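Local coordinates for flavin-nucleotide-binding protein (PDB 4YBN), which binds flavin-adenine dinucleotide and heme and is probably an oxidoreductase of the split beta-barrel, pyridoxamine 5'-phosphate oxidase-like superfamily, at residues A74-G88 with F100-V113. Residues are numbered along the deposited sequence; the frame is centred on the assembly and turned at random. Where two conformers were deposited one is given.
Sequences AEGAPAAVSVTALDG and FRYRSATLFGTFEV. With FAD (flavin-adenine dinucleotide), chain K.
With CG opposite the carbonyl carbon and the chain bent at chi3 (-84°), Arg103 doubles back over Ala85 and reaches Asp87 side-on. Arg103 NH2 meets Asp87 OD1 at 2.9 Å, the oxygen lying close to the guanidinium plane, while Arg103 NE meets the syn lone pair of Asp87 OD2 at 3.0 Å. The two planes stand 31° apart, and Ala85 CB lies over one guanidinium face, 3.5 Å from Arg103 NH2. Asp87 belongs to a classic beta bulge, in which it and Gly88 both face Arg101 in the antiparallel hairpin of strands 78-91 and 99-108. Leu28 of helix 22-29 packs on Ala85 and Ala105, and Leu25 on Ala105. On this face too, beyond the corner at Gly109, Phe111 returns its ring edge to Ala79 CB (4.0 Å from Phe111 CE1).

The other face carries the flavin site. Tyr102, held at chi1 65° between its backbone N and carbonyl carbon, lays one ring face against the isoalloxazine, with FAD C8 3.2 Å above the ring plane; its OH hydrogen-bonds a heme propionate oxygen. Further along, Thr84 OG1 and Ser104 OG share a hydrogen bond of 2.9 Å, and one water links Ser82, Ser104 and Thr106 through their hydroxyls beside the adenine. Glu167 lies close to Asp87, and Arg103 probably offsets their like charges; across the sheet, Tyr102 joins the flavin and heme pockets.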
loop_
_atom_site.group_PDB
_atom_site.type_symbol
_atom_site.label_atom_id
_atom_site.label_comp_id
_atom_site.label_asym_id
_atom_site.label_seq_id
_atom_site.Cartn_x
_atom_site.Cartn_y
_atom_site.Cartn_z
ATOM N N ALA A 74 -18.784 -9.594 -6.436
ATOM C CA ALA A 74 -19.861 -10.451 -5.972
ATOM C C ALA A 74 -20.432 -11.310 -7.152
ATOM O O ALA A 74 -20.745 -12.470 -7.001
ATOM C CB ALA A 74 -20.967 -9.631 -5.447
ATOM N N GLU A 75 -20.401 -10.743 -8.333
ATOM C CA GLU A 75 -20.889 -11.417 -9.558
ATOM C C GLU A 75 -19.839 -12.341 -10.158
ATOM O O GLU A 75 -20.088 -12.987 -11.182
ATOM C CB GLU A 75 -21.327 -10.377 -10.569
ATOM C CG GLU A 75 -22.620 -9.694 -10.100
ATOM C CD GLU A 75 -23.033 -8.439 -10.907
ATOM O OE1 GLU A 75 -22.450 -8.084 -11.949
ATOM O OE2 GLU A 75 -23.956 -7.730 -10.457
ATOM N N GLY A 76 -18.669 -12.460 -9.529
ATOM C CA GLY A 76 -17.741 -13.466 -9.928
ATOM C C GLY A 76 -16.491 -12.988 -10.644
ATOM O O GLY A 76 -15.705 -13.804 -11.089
ATOM N N ALA A 77 -16.206 -11.683 -10.699
ATOM C CA ALA A 77 -14.963 -11.201 -11.380
ATOM C C ALA A 77 -13.720 -11.810 -10.752
ATOM O O ALA A 77 -13.443 -11.640 -9.559
ATOM C CB ALA A 77 -14.900 -9.671 -11.341
ATOM N N PRO A 78 -12.926 -12.500 -11.542
ATOM C CA PRO A 78 -11.673 -13.014 -11.017
ATOM C C PRO A 78 -10.828 -11.827 -10.514
ATOM O O PRO A 78 -10.888 -10.786 -11.105
ATOM C CB PRO A 78 -11.041 -13.640 -12.226
ATOM C CG PRO A 78 -12.173 -14.061 -13.066
ATOM C CD PRO A 78 -13.160 -12.944 -12.934
ATOM N N ALA A 79 -10.067 -12.006 -9.451
ATOM C CA ALA A 79 -9.431 -10.859 -8.782
ATOM C C ALA A 79 -8.025 -11.203 -8.477
ATOM O O ALA A 79 -7.659 -12.393 -8.339
ATOM C CB ALA A 79 -10.145 -10.592 -7.496
ATOM N N ALA A 80 -7.211 -10.193 -8.283
ATOM C CA ALA A 80 -5.912 -10.427 -7.723
ATOM C C ALA A 80 -5.802 -9.427 -6.564
ATOM O O ALA A 80 -6.174 -8.268 -6.723
ATOM C CB ALA A 80 -4.830 -10.255 -8.793
ATOM N N VAL A 81 -5.291 -9.851 -5.413
ATOM C CA VAL A 81 -5.317 -9.034 -4.221
ATOM C C VAL A 81 -3.905 -8.805 -3.817
ATOM O O VAL A 81 -3.161 -9.774 -3.649
ATOM C CB VAL A 81 -6.092 -9.731 -3.106
ATOM C CG1 VAL A 81 -6.053 -8.930 -1.819
ATOM C CG2 VAL A 81 -7.524 -9.887 -3.504
ATOM N N SER A 82 -3.502 -7.535 -3.671
ATOM C CA SER A 82 -2.141 -7.235 -3.273
ATOM C C SER A 82 -2.081 -6.551 -1.919
ATOM O O SER A 82 -2.847 -5.618 -1.604
ATOM C CB SER A 82 -1.480 -6.347 -4.405
ATOM O OG SER A 82 -0.212 -5.900 -4.003
ATOM N N VAL A 83 -1.176 -7.059 -1.089
ATOM C CA VAL A 83 -0.988 -6.559 0.284
ATOM C C VAL A 83 0.482 -6.313 0.503
ATOM O O VAL A 83 1.293 -7.229 0.375
ATOM C CB VAL A 83 -1.531 -7.525 1.387
ATOM C CG1 VAL A 83 -1.346 -6.904 2.773
ATOM C CG2 VAL A 83 -3.021 -7.767 1.116
ATOM N N THR A 84 0.822 -5.083 0.888
ATOM C CA THR A 84 2.225 -4.638 0.923
ATOM C C THR A 84 2.546 -3.827 2.187
ATOM O O THR A 84 1.782 -2.953 2.620
ATOM C CB THR A 84 2.508 -3.797 -0.378
ATOM O OG1 THR A 84 2.409 -4.668 -1.520
ATOM C CG2 THR A 84 3.891 -3.237 -0.381
ATOM N N ALA A 85 3.649 -4.203 2.792
ATOM C CA ALA A 85 4.291 -3.465 3.865
ATOM C C ALA A 85 5.603 -2.915 3.410
ATOM O O ALA A 85 6.480 -3.650 3.027
ATOM C CB ALA A 85 4.518 -4.391 5.017
ATOM N N LEU A 86 5.731 -1.607 3.441
ATOM C CA LEU A 86 6.997 -0.900 3.124
ATOM C C LEU A 86 7.750 -0.679 4.399
ATOM O O LEU A 86 7.261 0.052 5.248
ATOM C CB LEU A 86 6.654 0.453 2.533
ATOM C CG LEU A 86 7.779 1.426 2.101
ATOM C CD1 LEU A 86 8.728 0.731 1.187
ATOM C CD2 LEU A 86 7.187 2.630 1.403
ATOM N N ASP A 87 8.900 -1.333 4.533
ATOM C CA ASP A 87 9.695 -1.418 5.729
ATOM C C ASP A 87 10.926 -0.567 5.767
ATOM O O ASP A 87 11.517 -0.434 6.802
ATOM C CB ASP A 87 10.142 -2.866 5.947
ATOM C CG ASP A 87 8.964 -3.776 6.217
ATOM O OD1 ASP A 87 7.941 -3.243 6.697
ATOM O OD2 ASP A 87 9.042 -4.977 5.975
ATOM N N GLY A 88 11.337 -0.003 4.659
ATOM C CA GLY A 88 12.492 0.885 4.666
ATOM C C GLY A 88 13.103 1.089 3.321
ATOM O O GLY A 88 12.685 0.489 2.313
ATOM N N PHE A 100 14.259 -0.927 -1.699
ATOM C CA PHE A 100 13.370 -0.810 -0.570
ATOM C C PHE A 100 13.347 -2.105 0.163
ATOM O O PHE A 100 13.452 -3.150 -0.456
ATOM C CB PHE A 100 11.974 -0.518 -1.002
ATOM C CG PHE A 100 11.774 0.849 -1.612
ATOM C CD1 PHE A 100 11.823 1.937 -0.875
ATOM C CD2 PHE A 100 11.477 0.990 -2.927
ATOM C CE1 PHE A 100 11.607 3.166 -1.408
ATOM C CE2 PHE A 100 11.282 2.210 -3.484
ATOM C CZ PHE A 100 11.343 3.302 -2.724
ATOM N N ARG A 101 13.186 -2.046 1.485
ATOM C CA ARG A 101 12.835 -3.190 2.232
ATOM C C ARG A 101 11.297 -3.231 2.189
ATOM O O ARG A 101 10.611 -2.234 2.339
ATOM C CB ARG A 101 13.347 -3.103 3.651
ATOM C CG ARG A 101 14.765 -3.539 3.810
ATOM C CD ARG A 101 15.120 -3.516 5.280
ATOM N NE ARG A 101 16.493 -3.992 5.532
ATOM C CZ ARG A 101 17.110 -3.954 6.710
ATOM N NH1 ARG A 101 16.488 -3.436 7.777
ATOM N NH2 ARG A 101 18.381 -4.408 6.839
ATOM N N TYR A 102 10.769 -4.418 2.017
ATOM C CA TYR A 102 9.303 -4.608 1.988
ATOM C C TYR A 102 8.910 -6.053 2.148
ATOM O O TYR A 102 9.765 -6.946 2.071
ATOM C CB TYR A 102 8.803 -4.133 0.664
ATOM C CG TYR A 102 9.327 -4.981 -0.489
ATOM C CD1 TYR A 102 8.774 -6.242 -0.766
ATOM C CD2 TYR A 102 10.379 -4.525 -1.309
ATOM C CE1 TYR A 102 9.223 -7.010 -1.833
ATOM C CE2 TYR A 102 10.821 -5.287 -2.390
ATOM C CZ TYR A 102 10.244 -6.529 -2.640
ATOM O OH TYR A 102 10.673 -7.296 -3.695
ATOM N N ARG A 103 7.602 -6.281 2.352
ATOM C CA ARG A 103 7.003 -7.620 2.351
ATOM C C ARG A 103 5.738 -7.462 1.513
ATOM O O ARG A 103 5.020 -6.477 1.691
ATOM C CB ARG A 103 6.595 -8.009 3.754
ATOM C CG ARG A 103 7.666 -8.280 4.786
ATOM C CD ARG A 103 7.034 -8.324 6.156
ATOM N NE ARG A 103 6.919 -6.958 6.647
ATOM C CZ ARG A 103 6.202 -6.552 7.677
ATOM N NH1 ARG A 103 5.482 -7.429 8.388
ATOM N NH2 ARG A 103 6.200 -5.231 7.981
ATOM N N SER A 104 5.470 -8.343 0.571
ATOM C CA SER A 104 4.336 -8.173 -0.268
ATOM C C SER A 104 3.688 -9.540 -0.544
ATOM O O SER A 104 4.412 -10.520 -0.734
ATOM C CB SER A 104 4.744 -7.555 -1.642
ATOM O OG SER A 104 3.493 -7.275 -2.325
ATOM N N ALA A 105 2.376 -9.604 -0.552
ATOM C CA ALA A 105 1.704 -10.863 -0.905
ATOM C C ALA A 105 0.757 -10.561 -2.001
ATOM O O ALA A 105 0.162 -9.476 -2.049
ATOM C CB ALA A 105 0.993 -11.409 0.306
ATOM N N THR A 106 0.589 -11.521 -2.899
ATOM C CA THR A 106 -0.388 -11.433 -3.953
ATOM C C THR A 106 -1.234 -12.730 -3.923
ATOM O O THR A 106 -0.659 -13.809 -3.812
ATOM C CB THR A 106 0.256 -11.323 -5.326
ATOM O OG1 THR A 106 1.330 -10.359 -5.275
ATOM C CG2 THR A 106 -0.796 -10.806 -6.269
ATOM N N LEU A 107 -2.551 -12.583 -3.862
ATOM C CA LEU A 107 -3.524 -13.684 -3.836
ATOM C C LEU A 107 -4.509 -13.630 -5.037
ATOM O O LEU A 107 -4.935 -12.567 -5.443
ATOM C CB LEU A 107 -4.371 -13.644 -2.582
ATOM C CG LEU A 107 -3.469 -13.686 -1.335
ATOM C CD1 LEU A 107 -3.130 -12.274 -0.820
ATOM C CD2 LEU A 107 -4.121 -14.519 -0.251
ATOM N N PHE A 108 -4.943 -14.777 -5.544
ATOM C CA PHE A 108 -5.726 -14.776 -6.791
ATOM C C PHE A 108 -6.929 -15.632 -6.506
ATOM O O PHE A 108 -6.755 -16.666 -5.893
ATOM C CB PHE A 108 -4.896 -15.490 -7.859
ATOM C CG PHE A 108 -3.618 -14.801 -8.185
ATOM C CD1 PHE A 108 -3.621 -13.715 -9.066
ATOM C CD2 PHE A 108 -2.420 -15.223 -7.641
ATOM C CE1 PHE A 108 -2.436 -13.058 -9.413
ATOM C CE2 PHE A 108 -1.220 -14.584 -7.974
ATOM C CZ PHE A 108 -1.245 -13.496 -8.875
ATOM N N GLY A 109 -8.086 -15.226 -6.976
ATOM C CA GLY A 109 -9.216 -16.083 -7.035
ATOM C C GLY A 109 -10.460 -15.283 -7.207
ATOM O O GLY A 109 -10.431 -14.108 -7.577
ATOM N N THR A 110 -11.564 -15.918 -6.858
ATOM C CA THR A 110 -12.882 -15.340 -6.991
ATOM C C THR A 110 -13.440 -15.181 -5.621
ATOM O O THR A 110 -13.483 -16.124 -4.839
ATOM C CB THR A 110 -13.767 -16.270 -7.902
ATOM O OG1 THR A 110 -13.100 -16.398 -9.147
ATOM C CG2 THR A 110 -15.113 -15.720 -8.137
ATOM N N PHE A 111 -13.843 -13.971 -5.301
ATOM C CA PHE A 111 -14.527 -13.740 -4.068
ATOM C C PHE A 111 -15.921 -14.419 -4.041
ATOM O O PHE A 111 -16.663 -14.430 -5.034
ATOM C CB PHE A 111 -14.702 -12.297 -3.802
ATOM C CG PHE A 111 -13.473 -11.614 -3.304
ATOM C CD1 PHE A 111 -12.597 -11.075 -4.176
ATOM C CD2 PHE A 111 -13.254 -11.409 -1.934
ATOM C CE1 PHE A 111 -11.486 -10.407 -3.749
ATOM C CE2 PHE A 111 -12.121 -10.764 -1.492
ATOM C CZ PHE A 111 -11.248 -10.245 -2.399
ATOM N N GLU A 112 -16.230 -15.023 -2.908
ATOM C CA GLU A 112 -17.578 -15.482 -2.660
ATOM C C GLU A 112 -18.358 -14.538 -1.761
ATOM O O GLU A 112 -17.833 -13.986 -0.759
ATOM C CB GLU A 112 -17.571 -16.944 -2.139
ATOM C CG GLU A 112 -17.324 -17.204 -0.651
ATOM C CD GLU A 112 -17.403 -18.714 -0.254
ATOM O OE1 GLU A 112 -18.017 -19.521 -1.007
ATOM O OE2 GLU A 112 -16.849 -19.104 0.818
ATOM N N VAL A 113 -19.617 -14.324 -2.136
ATOM C CA VAL A 113 -20.560 -13.536 -1.350
ATOM C C VAL A 113 -20.862 -14.265 -0.068
ATOM O O VAL A 113 -21.272 -15.402 -0.098
ATOM C CB VAL A 113 -21.866 -13.275 -2.096
ATOM C CG1 VAL A 113 -22.918 -12.630 -1.187
ATOM C CG2 VAL A 113 -21.621 -12.353 -3.280
HETATM P PA FAD K . 6.526 -11.749 -12.814
HETATM O O1A FAD K . 7.404 -12.878 -13.273
HETATM O O2A FAD K . 6.044 -10.792 -13.864
HETATM O O5B FAD K . 5.310 -12.391 -11.898
HETATM C C5B FAD K . 5.185 -13.809 -11.658
HETATM C C4B FAD K . 4.552 -14.095 -10.288
HETATM O O4B FAD K . 5.466 -13.713 -9.243
HETATM C C3B FAD K . 3.324 -13.254 -9.915
HETATM O O3B FAD K . 2.091 -13.621 -10.560
HETATM C C2B FAD K . 3.324 -13.288 -8.377
HETATM O O2B FAD K . 2.611 -14.407 -7.867
HETATM C C1B FAD K . 4.807 -13.433 -8.007
HETATM N N9A FAD K . 5.285 -12.166 -7.443
HETATM C C8A FAD K . 6.066 -11.317 -8.154
HETATM N N7A FAD K . 6.320 -10.194 -7.420
HETATM C C5A FAD K . 5.695 -10.324 -6.235
HETATM C C6A FAD K . 5.582 -9.450 -5.039
HETATM N N6A FAD K . 6.244 -8.271 -5.074
HETATM N N1A FAD K . 4.857 -9.910 -3.974
HETATM C C2A FAD K . 4.203 -11.111 -4.013
HETATM N N3A FAD K . 4.286 -11.929 -5.084
HETATM C C4A FAD K . 5.008 -11.618 -6.224
HETATM N N1 FAD K . 10.300 -4.149 -8.607
HETATM C C2 FAD K . 10.960 -3.391 -9.531
HETATM O O2 FAD K . 11.239 -4.022 -10.576
HETATM N N3 FAD K . 11.266 -2.077 -9.318
HETATM C C4 FAD K . 10.861 -1.406 -8.177
HETATM O O4 FAD K . 11.030 -0.188 -7.885
HETATM C C4X FAD K . 10.170 -2.181 -7.122
HETATM N N5 FAD K . 9.744 -1.600 -5.974
HETATM C C5X FAD K . 9.058 -2.344 -5.065
HETATM C C6 FAD K . 8.649 -1.774 -3.906
HETATM C C7 FAD K . 7.990 -2.546 -2.966
HETATM C C7M FAD K . 7.512 -1.930 -1.693
HETATM C C8 FAD K . 7.682 -3.975 -3.192
HETATM C C8M FAD K . 6.907 -4.782 -2.183
HETATM C C9 FAD K . 8.105 -4.550 -4.354
HETATM C C9A FAD K . 8.778 -3.780 -5.293
HETATM N N10 FAD K . 9.175 -4.364 -6.497
HETATM C C10 FAD K . 9.895 -3.608 -7.421
HETATM C "C1'" FAD K . 8.944 -5.809 -6.751
HETATM C "C2'" FAD K . 7.898 -6.118 -7.789
HETATM O "O2'" FAD K . 6.658 -6.328 -7.117
HETATM C "C3'" FAD K . 8.313 -7.431 -8.458
HETATM O "O3'" FAD K . 8.664 -8.415 -7.429
HETATM C "C4'" FAD K . 9.462 -7.171 -9.470
HETATM O "O4'" FAD K . 9.063 -6.199 -10.478
HETATM C "C5'" FAD K . 9.870 -8.467 -10.145
HETATM O "O5'" FAD K . 8.688 -9.112 -10.596
HETATM P P FAD K . 8.752 -10.418 -11.533
HETATM O O1P FAD K . 9.586 -11.386 -10.735
HETATM O O2P FAD K . 9.158 -10.021 -12.905
HETATM O O3P FAD K . 7.243 -10.923 -11.597
HETATM O O HOH W 1 -18.909 -14.215 -6.379
HETATM O O HOH W 2 -14.692 -11.951 -7.169
HETATM O O HOH W 3 1.669 -7.766 -4.040
HETATM O O HOH W 4 13.626 -2.209 8.268
#